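Membrane protein (Acinetobacter baumannii AB307-0294, PDB 5DL5) forms a beta-barrel channel of the OprD porin family across the outer membrane, probably admitting small solutes and some antibiotics to the cell. Local coordinates at residues S52-S60 against G140-T148; V129-S137 against Y208-H219. All coordinates share one frame; numbering follows the deposited sequence.

Contact 1 (S52-S60 against G140-T148); sequences SVAQSAIVS and GRMVPEYFT. With C8E ((hydroxyethyloxy)tri(ethyloxy)octane), chain C; C8E ((hydroxyethyloxy)tri(ethyloxy)octane), chain B.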
loop_
_atom_site.group_PDB
_atom_site.type_symbol
_atom_site.label_atom_id
_atom_site.label_comp_id
_atom_site.label_asym_id
_atom_site.label_seq_id
_atom_site.Cartn_x
_atom_site.Cartn_y
_atom_site.Cartn_z
ATOM N N SER A 52 18.927 3.453 -3.572
ATOM C CA SER A 52 18.118 4.379 -4.289
ATOM C C SER A 52 17.997 5.634 -3.451
ATOM O O SER A 52 17.514 5.577 -2.314
ATOM C CB SER A 52 16.712 3.824 -4.645
ATOM O OG SER A 52 16.851 2.616 -5.431
ATOM N N VAL A 53 18.395 6.793 -4.026
ATOM C CA VAL A 53 18.254 8.088 -3.327
ATOM C C VAL A 53 17.662 9.089 -4.309
ATOM O O VAL A 53 18.120 9.143 -5.500
ATOM C CB VAL A 53 19.565 8.643 -2.741
ATOM C CG1 VAL A 53 19.266 9.819 -1.810
ATOM C CG2 VAL A 53 20.384 7.579 -2.002
ATOM N N ALA A 54 16.638 9.864 -3.835
ATOM C CA ALA A 54 15.843 10.740 -4.669
ATOM C C ALA A 54 15.031 11.813 -3.904
ATOM O O ALA A 54 14.907 11.729 -2.670
ATOM C CB ALA A 54 14.943 9.896 -5.584
ATOM N N GLN A 55 14.656 12.896 -4.622
ATOM C CA GLN A 55 13.866 13.992 -4.112
ATOM C C GLN A 55 12.638 14.128 -4.983
ATOM O O GLN A 55 12.772 14.105 -6.226
ATOM C CB GLN A 55 14.657 15.288 -4.169
ATOM C CG GLN A 55 13.856 16.520 -3.761
ATOM C CD GLN A 55 13.520 16.552 -2.302
ATOM O OE1 GLN A 55 14.425 16.334 -1.484
ATOM N NE2 GLN A 55 12.221 16.732 -1.946
ATOM N N SER A 56 11.468 14.283 -4.361
ATOM C CA SER A 56 10.210 14.417 -5.106
ATOM C C SER A 56 9.493 15.598 -4.620
ATOM O O SER A 56 9.641 16.007 -3.462
ATOM C CB SER A 56 9.274 13.216 -4.807
ATOM O OG SER A 56 9.897 12.181 -5.524
ATOM N N ALA A 57 8.625 16.089 -5.492
ATOM C CA ALA A 57 7.606 17.084 -5.104
ATOM C C ALA A 57 6.273 16.531 -5.613
ATOM O O ALA A 57 6.105 16.329 -6.806
ATOM C CB ALA A 57 7.860 18.461 -5.698
ATOM N N ILE A 58 5.326 16.348 -4.703
ATOM C CA ILE A 58 4.083 15.619 -5.063
ATOM C C ILE A 58 2.969 16.617 -4.881
ATOM O O ILE A 58 2.799 17.143 -3.791
ATOM C CB ILE A 58 3.854 14.435 -4.143
ATOM C CG1 ILE A 58 5.082 13.438 -4.268
ATOM C CG2 ILE A 58 2.474 13.814 -4.496
ATOM C CD1 ILE A 58 5.369 12.668 -2.998
ATOM N N VAL A 59 2.231 16.896 -5.946
ATOM C CA VAL A 59 1.234 17.898 -5.883
ATOM C C VAL A 59 -0.151 17.289 -5.821
ATOM O O VAL A 59 -0.423 16.322 -6.572
ATOM C CB VAL A 59 1.348 18.805 -7.115
ATOM C CG1 VAL A 59 0.307 19.878 -7.024
ATOM C CG2 VAL A 59 2.682 19.506 -7.061
ATOM N N SER A 60 -1.025 17.891 -4.997
ATOM C CA SER A 60 -2.469 17.568 -5.029
ATOM C C SER A 60 -3.300 18.810 -4.989
ATOM O O SER A 60 -3.103 19.634 -4.055
ATOM C CB SER A 60 -2.944 16.647 -3.873
ATOM O OG SER A 60 -4.387 16.485 -4.045
ATOM N N GLY A 140 4.346 4.164 -0.445
ATOM C CA GLY A 140 5.512 3.936 0.496
ATOM C C GLY A 140 6.900 4.093 -0.167
ATOM O O GLY A 140 7.899 3.530 0.326
ATOM N N ARG A 141 6.943 4.699 -1.349
ATOM C CA ARG A 141 8.226 4.947 -2.094
ATOM C C ARG A 141 8.357 6.428 -2.342
ATOM O O ARG A 141 8.038 7.215 -1.412
ATOM C CB ARG A 141 8.421 4.064 -3.375
ATOM C CG ARG A 141 8.414 2.572 -3.063
ATOM C CD ARG A 141 9.575 2.091 -2.220
ATOM N NE ARG A 141 9.520 0.632 -2.096
ATOM C CZ ARG A 141 8.783 -0.031 -1.209
ATOM N NH1 ARG A 141 8.026 0.622 -0.336
ATOM N NH2 ARG A 141 8.762 -1.372 -1.222
ATOM N N MET A 142 8.794 6.870 -3.520
ATOM C CA MET A 142 8.990 8.338 -3.690
ATOM C C MET A 142 7.709 9.106 -4.001
ATOM O O MET A 142 7.487 10.236 -3.494
ATOM C CB MET A 142 10.014 8.649 -4.716
ATOM C CG MET A 142 11.418 8.239 -4.382
ATOM S SD MET A 142 12.134 8.931 -2.888
ATOM C CE MET A 142 11.842 10.694 -3.144
ATOM N N VAL A 143 6.915 8.496 -4.847
ATOM C CA VAL A 143 5.745 9.135 -5.416
ATOM C C VAL A 143 4.574 8.114 -5.481
ATOM O O VAL A 143 4.788 6.940 -5.581
ATOM C CB VAL A 143 6.025 9.730 -6.833
ATOM C CG1 VAL A 143 7.014 10.869 -6.721
ATOM C CG2 VAL A 143 6.610 8.703 -7.805
ATOM N N PRO A 144 3.337 8.623 -5.574
ATOM C CA PRO A 144 2.162 7.703 -5.567
ATOM C C PRO A 144 1.923 7.052 -6.858
ATOM O O PRO A 144 2.254 7.532 -7.939
ATOM C CB PRO A 144 0.989 8.578 -5.078
ATOM C CG PRO A 144 1.493 10.028 -5.152
ATOM C CD PRO A 144 2.971 10.043 -5.403
ATOM N N GLU A 145 1.407 5.870 -6.749
ATOM C CA GLU A 145 0.880 5.148 -7.872
ATOM C C GLU A 145 -0.461 5.751 -8.311
ATOM O O GLU A 145 -1.260 6.151 -7.441
ATOM C CB GLU A 145 0.730 3.664 -7.457
ATOM C CG GLU A 145 0.067 2.759 -8.496
ATOM C CD GLU A 145 -0.088 1.325 -8.019
ATOM O OE1 GLU A 145 0.163 1.071 -6.804
ATOM O OE2 GLU A 145 -0.282 0.473 -8.939
ATOM N N TYR A 146 -0.651 5.908 -9.634
ATOM C CA TYR A 146 -1.875 6.518 -10.177
ATOM C C TYR A 146 -2.702 5.578 -10.932
ATOM O O TYR A 146 -2.210 4.819 -11.760
ATOM C CB TYR A 146 -1.611 7.777 -11.113
ATOM C CG TYR A 146 -0.860 8.926 -10.400
ATOM C CD1 TYR A 146 -1.374 9.503 -9.288
ATOM C CD2 TYR A 146 0.398 9.383 -10.815
ATOM C CE1 TYR A 146 -0.741 10.513 -8.617
ATOM C CE2 TYR A 146 1.063 10.451 -10.164
ATOM C CZ TYR A 146 0.495 10.975 -9.038
ATOM O OH TYR A 146 1.006 12.027 -8.285
ATOM N N PHE A 147 -4.007 5.667 -10.739
ATOM C CA PHE A 147 -4.943 4.909 -11.599
ATOM C C PHE A 147 -5.793 5.878 -12.454
ATOM O O PHE A 147 -6.051 6.939 -12.003
ATOM C CB PHE A 147 -5.813 4.053 -10.717
ATOM C CG PHE A 147 -5.116 2.820 -10.177
ATOM C CD1 PHE A 147 -5.065 1.616 -10.935
ATOM C CD2 PHE A 147 -4.528 2.857 -8.946
ATOM C CE1 PHE A 147 -4.522 0.470 -10.391
ATOM C CE2 PHE A 147 -3.928 1.714 -8.430
ATOM C CZ PHE A 147 -3.897 0.542 -9.154
ATOM N N THR A 148 -6.172 5.483 -13.661
ATOM C CA THR A 148 -7.040 6.253 -14.488
ATOM C C THR A 148 -8.332 5.501 -14.737
ATOM O O THR A 148 -8.329 4.400 -15.195
ATOM C CB THR A 148 -6.378 6.609 -15.826
ATOM O OG1 THR A 148 -5.093 7.178 -15.575
ATOM C CG2 THR A 148 -7.234 7.637 -16.728
HETATM C C8 C8E C . 10.355 15.572 -16.048
HETATM O O9 C8E C . 11.191 16.427 -15.274
HETATM C C10 C8E C . 10.988 16.433 -13.842
HETATM C C11 C8E C . 11.683 17.619 -13.183
HETATM O O12 C8E C . 11.304 17.762 -11.805
HETATM C C13 C8E C . 10.830 19.072 -11.440
HETATM C C14 C8E C . 10.621 19.248 -9.931
HETATM O O15 C8E C . 11.748 18.711 -9.266
HETATM C C16 C8E C . 11.552 18.229 -7.929
HETATM C C17 C8E C . 11.266 19.380 -7.008
HETATM O O18 C8E C . 11.677 19.009 -5.684
HETATM C C19 C8E C . 12.937 19.613 -5.357
HETATM C C20 C8E C . 12.803 20.653 -4.311
HETATM O O21 C8E C . 14.143 20.863 -3.875
HETATM C C6 C8E B . 12.578 -3.477 -11.201
HETATM C C7 C8E B . 13.367 -2.968 -9.961
HETATM C C8 C8E B . 14.220 -4.019 -9.211
HETATM O O9 C8E B . 14.292 -3.836 -7.751
HETATM C C10 C8E B . 13.800 -5.028 -7.147
HETATM C C11 C8E B . 12.266 -4.965 -7.036
HETATM O O12 C8E B . 11.778 -5.848 -6.050
HETATM C C13 C8E B . 12.182 -5.610 -4.694
HETATM C C14 C8E B . 11.152 -4.785 -3.968
HETATM O O15 C8E B . 10.744 -5.324 -2.713
HETATM C C16 C8E B . 10.237 -6.666 -2.661
HETATM C C17 C8E B . 9.193 -6.632 -1.547
HETATM O O18 C8E B . 9.622 -5.583 -0.626
HETATM C C19 C8E B . 8.558 -4.819 -0.041
HETATM C C20 C8E B . 9.151 -3.878 0.993
HETATM O O21 C8E B . 8.234 -3.206 1.904
HETATM O O HOH W 1 -0.236 13.505 -6.519
#
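Met142 lies against the inner surface of strand 50-62, where it meets Ala54 and Ser56. Met142 CB sits 3.6 Å from Ser56 OG. CG takes the place anti to the carbonyl carbon (chi1 -66°) and comes alongside the methyl of Ala54, which Met142 SD also touches, at 4.0 Å from Ala54 CB. Two further bends, chi2 -59° and chi3 -52°, curl the chain back on the strand, so that the terminal Met142 CE reaches the backbone, 3.3 Å from Ala54 O, and borders Ser56 OG as well. That hydroxyl has its polar partner elsewhere, in a hydrogen bond with Ser81 on the next strand, while Val143 CG1 packs 3.4 Å from Ser56 OG. The strand belongs to the wall of an OprD-family beta-barrel; residues 140-145 are part of the polypeptide that folds into the lumen after strand 121-125, and the segment rejoins the wall at strand 146-148. Ala54, Ser56 and Ile58 face this insert; Gln55 and Ala57 turn the other way and carry a detergent molecule, whose C19 is 3.6 Å from Gln55 CG. Further along, Ile58 packs along three consecutive residues, Met142 to Pro144. Ile58 CD1 abuts Met142 O at 3.3 Å, CG1 passes Val143 CG1 at a slant, and Ile58 CG2 meets Pro144 CD tip to tip at 3.9 Å. No direct hydrogen bond crosses here, but a water donates to both Val59 O and Tyr146 OH, approaching the tyrosine ring at its edge. The same phenol oxygen is hydrogen-bonded to Asp79, while Pro144 O stands over the centre of one ring face.

Contact 2 (V129-S137 against Y208-H219); sequences VLDLPVLAS and YGLDSKNALERH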
loop_
_atom_site.group_PDB
_atom_site.type_symbol
_atom_site.label_atom_id
_atom_site.label_comp_id
_atom_site.label_asym_id
_atom_site.label_seq_id
_atom_site.Cartn_x
_atom_site.Cartn_y
_atom_site.Cartn_z
ATOM N N VAL A 129 -5.353 8.839 -7.099
ATOM C CA VAL A 129 -4.696 7.895 -6.144
ATOM C C VAL A 129 -5.793 7.099 -5.399
ATOM O O VAL A 129 -6.766 7.686 -4.928
ATOM C CB VAL A 129 -3.918 8.672 -5.125
ATOM C CG1 VAL A 129 -3.249 7.778 -4.063
ATOM C CG2 VAL A 129 -2.807 9.517 -5.794
ATOM N N LEU A 130 -5.689 5.781 -5.353
ATOM C CA LEU A 130 -6.749 4.950 -4.747
ATOM C C LEU A 130 -6.261 4.327 -3.471
ATOM O O LEU A 130 -5.059 3.965 -3.304
ATOM C CB LEU A 130 -7.139 3.776 -5.677
ATOM C CG LEU A 130 -7.718 4.183 -7.048
ATOM C CD1 LEU A 130 -8.117 2.870 -7.706
ATOM C CD2 LEU A 130 -9.006 5.018 -6.874
ATOM N N ASP A 131 -7.199 4.144 -2.548
ATOM C CA ASP A 131 -6.870 3.391 -1.315
ATOM C C ASP A 131 -7.898 2.308 -0.940
ATOM O O ASP A 131 -8.103 2.022 0.209
ATOM C CB ASP A 131 -6.572 4.339 -0.172
ATOM C CG ASP A 131 -7.802 5.194 0.261
ATOM O OD1 ASP A 131 -8.886 5.210 -0.316
ATOM O OD2 ASP A 131 -7.648 5.864 1.254
ATOM N N LEU A 132 -8.474 1.665 -1.927
ATOM C CA LEU A 132 -9.396 0.531 -1.711
ATOM C C LEU A 132 -8.491 -0.607 -1.262
ATOM O O LEU A 132 -7.441 -0.761 -1.836
ATOM C CB LEU A 132 -10.082 0.217 -3.010
ATOM C CG LEU A 132 -10.814 1.454 -3.567
ATOM C CD1 LEU A 132 -11.500 1.105 -4.830
ATOM C CD2 LEU A 132 -11.872 1.954 -2.591
ATOM N N PRO A 133 -8.881 -1.391 -0.270
ATOM C CA PRO A 133 -8.029 -2.474 0.122
ATOM C C PRO A 133 -7.645 -3.480 -1.018
ATOM O O PRO A 133 -6.592 -4.198 -0.933
ATOM C CB PRO A 133 -8.843 -3.187 1.199
ATOM C CG PRO A 133 -9.739 -2.161 1.822
ATOM C CD PRO A 133 -10.074 -1.281 0.630
ATOM N N VAL A 134 -8.596 -3.631 -1.944
ATOM C CA VAL A 134 -8.388 -4.552 -3.113
ATOM C C VAL A 134 -7.656 -3.920 -4.279
ATOM O O VAL A 134 -7.169 -4.682 -5.156
ATOM C CB VAL A 134 -9.713 -5.199 -3.664
ATOM C CG1 VAL A 134 -10.301 -6.126 -2.629
ATOM C CG2 VAL A 134 -10.664 -4.127 -4.117
ATOM N N LEU A 135 -7.457 -2.600 -4.258
ATOM C CA LEU A 135 -6.776 -1.902 -5.347
ATOM C C LEU A 135 -6.178 -0.608 -4.856
ATOM O O LEU A 135 -6.832 0.395 -4.936
ATOM C CB LEU A 135 -7.781 -1.558 -6.472
ATOM C CG LEU A 135 -7.153 -1.098 -7.797
ATOM C CD1 LEU A 135 -6.518 -2.296 -8.448
ATOM C CD2 LEU A 135 -8.184 -0.546 -8.752
ATOM N N ALA A 136 -5.022 -0.690 -4.199
ATOM C CA ALA A 136 -4.503 0.408 -3.427
ATOM C C ALA A 136 -3.166 0.909 -4.100
ATOM O O ALA A 136 -2.218 0.096 -4.373
ATOM C CB ALA A 136 -4.250 -0.031 -1.981
ATOM N N SER A 137 -3.129 2.205 -4.303
ATOM C CA SER A 137 -1.923 2.885 -4.757
ATOM C C SER A 137 -0.803 2.792 -3.781
ATOM O O SER A 137 -0.930 3.096 -2.574
ATOM C CB SER A 137 -2.240 4.364 -5.017
ATOM O OG SER A 137 -2.988 4.439 -6.199
ATOM N N TYR A 208 -14.966 -5.506 0.155
ATOM C CA TYR A 208 -14.678 -4.938 -1.153
ATOM C C TYR A 208 -14.418 -6.096 -2.127
ATOM O O TYR A 208 -13.965 -7.151 -1.733
ATOM C CB TYR A 208 -13.386 -4.073 -1.096
ATOM C CG TYR A 208 -13.500 -2.810 -0.355
ATOM C CD1 TYR A 208 -13.234 -2.767 0.989
ATOM C CD2 TYR A 208 -13.900 -1.657 -0.987
ATOM C CE1 TYR A 208 -13.386 -1.579 1.729
ATOM C CE2 TYR A 208 -14.056 -0.438 -0.301
ATOM C CZ TYR A 208 -13.778 -0.428 1.068
ATOM O OH TYR A 208 -13.919 0.697 1.821
ATOM N N GLY A 209 -14.658 -5.835 -3.390
ATOM C CA GLY A 209 -14.458 -6.745 -4.497
ATOM C C GLY A 209 -13.691 -6.083 -5.644
ATOM O O GLY A 209 -13.835 -4.837 -5.905
ATOM N N LEU A 210 -12.899 -6.902 -6.336
ATOM C CA LEU A 210 -12.201 -6.497 -7.516
ATOM C C LEU A 210 -12.429 -7.597 -8.547
ATOM O O LEU A 210 -12.164 -8.786 -8.286
ATOM C CB LEU A 210 -10.690 -6.356 -7.307
ATOM C CG LEU A 210 -9.790 -6.250 -8.527
ATOM C CD1 LEU A 210 -9.946 -4.997 -9.391
ATOM C CD2 LEU A 210 -8.360 -6.294 -8.106
ATOM N N ASP A 211 -12.775 -7.171 -9.762
ATOM C CA ASP A 211 -12.678 -8.067 -10.923
ATOM C C ASP A 211 -11.857 -7.400 -12.009
ATOM O O ASP A 211 -12.313 -6.369 -12.607
ATOM C CB ASP A 211 -14.085 -8.398 -11.414
ATOM C CG ASP A 211 -14.074 -9.352 -12.648
ATOM O OD1 ASP A 211 -13.293 -9.180 -13.547
ATOM O OD2 ASP A 211 -14.819 -10.297 -12.732
ATOM N N SER A 212 -10.708 -8.000 -12.317
ATOM C CA SER A 212 -9.786 -7.415 -13.241
ATOM C C SER A 212 -9.639 -8.374 -14.347
ATOM O O SER A 212 -9.179 -9.506 -14.137
ATOM C CB SER A 212 -8.480 -7.218 -12.613
ATOM O OG SER A 212 -7.554 -6.557 -13.535
ATOM N N LYS A 213 -9.952 -7.901 -15.538
ATOM C CA LYS A 213 -10.215 -8.766 -16.717
ATOM C C LYS A 213 -8.907 -9.462 -17.122
ATOM O O LYS A 213 -7.829 -8.880 -17.154
ATOM C CB LYS A 213 -10.852 -7.947 -17.895
ATOM C CG LYS A 213 -10.891 -8.665 -19.308
ATOM C CD LYS A 213 -11.639 -7.891 -20.386
ATOM C CE LYS A 213 -11.972 -8.680 -21.693
ATOM N NZ LYS A 213 -13.410 -9.073 -21.947
ATOM N N ASN A 214 -9.024 -10.761 -17.358
ATOM C CA ASN A 214 -7.904 -11.607 -17.677
ATOM C C ASN A 214 -6.844 -11.721 -16.639
ATOM O O ASN A 214 -5.729 -12.172 -16.974
ATOM C CB ASN A 214 -7.274 -11.161 -19.012
ATOM C CG ASN A 214 -8.255 -11.338 -20.164
ATOM O OD1 ASN A 214 -9.012 -12.310 -20.182
ATOM N ND2 ASN A 214 -8.343 -10.376 -21.021
ATOM N N ALA A 215 -7.109 -11.291 -15.401
ATOM C CA ALA A 215 -6.040 -11.230 -14.432
ATOM C C ALA A 215 -6.434 -11.953 -13.098
ATOM O O ALA A 215 -5.906 -12.976 -12.785
ATOM C CB ALA A 215 -5.717 -9.804 -14.130
ATOM N N LEU A 216 -7.429 -11.441 -12.381
ATOM C CA LEU A 216 -7.790 -11.987 -11.159
ATOM C C LEU A 216 -9.093 -11.403 -10.647
ATOM O O LEU A 216 -9.490 -10.310 -11.080
ATOM C CB LEU A 216 -6.719 -11.717 -10.099
ATOM C CG LEU A 216 -6.262 -10.268 -9.817
ATOM C CD1 LEU A 216 -6.934 -9.646 -8.613
ATOM C CD2 LEU A 216 -4.805 -10.309 -9.422
ATOM N N GLU A 217 -9.659 -12.120 -9.701
ATOM C CA GLU A 217 -10.799 -11.731 -8.904
ATOM C C GLU A 217 -10.340 -11.732 -7.480
ATOM O O GLU A 217 -9.577 -12.634 -7.056
ATOM C CB GLU A 217 -12.020 -12.679 -9.137
ATOM C CG GLU A 217 -12.382 -12.751 -10.598
ATOM C CD GLU A 217 -13.456 -13.808 -10.951
ATOM O OE1 GLU A 217 -13.626 -14.890 -10.257
ATOM O OE2 GLU A 217 -14.096 -13.550 -12.009
ATOM N N ARG A 218 -10.738 -10.709 -6.749
ATOM C CA ARG A 218 -10.279 -10.560 -5.395
ATOM C C ARG A 218 -11.328 -9.951 -4.504
ATOM O O ARG A 218 -12.018 -9.013 -4.927
ATOM C CB ARG A 218 -8.993 -9.735 -5.359
ATOM C CG ARG A 218 -8.440 -9.522 -3.968
ATOM C CD ARG A 218 -6.914 -9.291 -3.999
ATOM N NE ARG A 218 -6.588 -8.055 -4.507
ATOM C CZ ARG A 218 -5.431 -7.722 -5.164
ATOM N NH1 ARG A 218 -4.494 -8.592 -5.523
ATOM N NH2 ARG A 218 -5.360 -6.503 -5.606
ATOM N N HIS A 219 -11.513 -10.550 -3.330
ATOM C CA HIS A 219 -12.370 -9.988 -2.321
ATOM C C HIS A 219 -11.623 -9.746 -1.042
ATOM O O HIS A 219 -10.703 -10.511 -0.725
ATOM C CB HIS A 219 -13.583 -10.918 -2.133
ATOM C CG HIS A 219 -14.409 -11.094 -3.387
ATOM N ND1 HIS A 219 -14.169 -12.089 -4.309
ATOM C CD2 HIS A 219 -15.419 -10.347 -3.901
ATOM C CE1 HIS A 219 -15.020 -11.979 -5.312
ATOM N NE2 HIS A 219 -15.777 -10.923 -5.092
#
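Tyr208 holds CG anti to its carbonyl carbon (chi1 -70°), which lays the ring beneath Pro133 CD; Arg218 runs out extended from its strand and then bends at chi3 (72°), turning its guanidinium to the carbonyl of Val134. Pro133 CD stands over one face of the tyrosine, 3.6 Å from the centroid of the Tyr208 ring, in a CH-pi contact displaced toward the CD1-CE1 side, which Pro133 CG also covers. Leu132 CD2 adds a further apolar touch, 4.0 Å from Tyr208 CE2, with the two side chains crossing at about a right angle. Leu132 to Leu135 form a type I beta turn, closed by the bond from Leu135 N to Leu132 O, and Pro133 and Val134 occupy its two corners. This turn connects two short, weakly bonded antiparallel strands, about 131-132 and 135-136, on polypeptide that enters the lumen as in other porins, where such an infolded loop narrows the channel. Val134 packs onto the inner side of the wall with both branches: Val134 CG1 meets Tyr208 CB at 4.0 Å, and Val134 CG2 lies 3.9 Å from Leu210 CB, the valine and leucine sliding past each other in opposite directions. The carbonyl oxygen, Val134 O, accepts a short, nearly straight hydrogen bond from Arg218 NH2 (2.6 Å, 171° at the hydrogen). The oxygen lies in the guanidinium plane, although the donor is tilted from the plane of the carbonyl. Leu210 CD2 packs 3.6 Å from Val134 O. Arg218 NH1 forms a salt bridge with Asp311, and Leu216 CD1 lies over one face of the Arg218 guanidinium, toward its rim, 4.0 Å above the plane.

In the fold
Strand 50-62 comes first along the chain; its partner in contact 1 follows some 80 residues later. In between, the wall runs through strands 70-83, 106-118 and 121-125 before the polypeptide turns into the lumen. There it first supplies 129-137 for contact 2 and then, almost at once, 140-148, which closes the loop of contact 1. Contact 2 closes only when 208-219 is reached, so the two loops cross rather than nest. Their centres are 21 Å apart, and Ser137 OG, probably hydrogen-bonded to Glu145 O, joins them within the infolded segment. Together they tie this segment to two separate regions of the barrel wall.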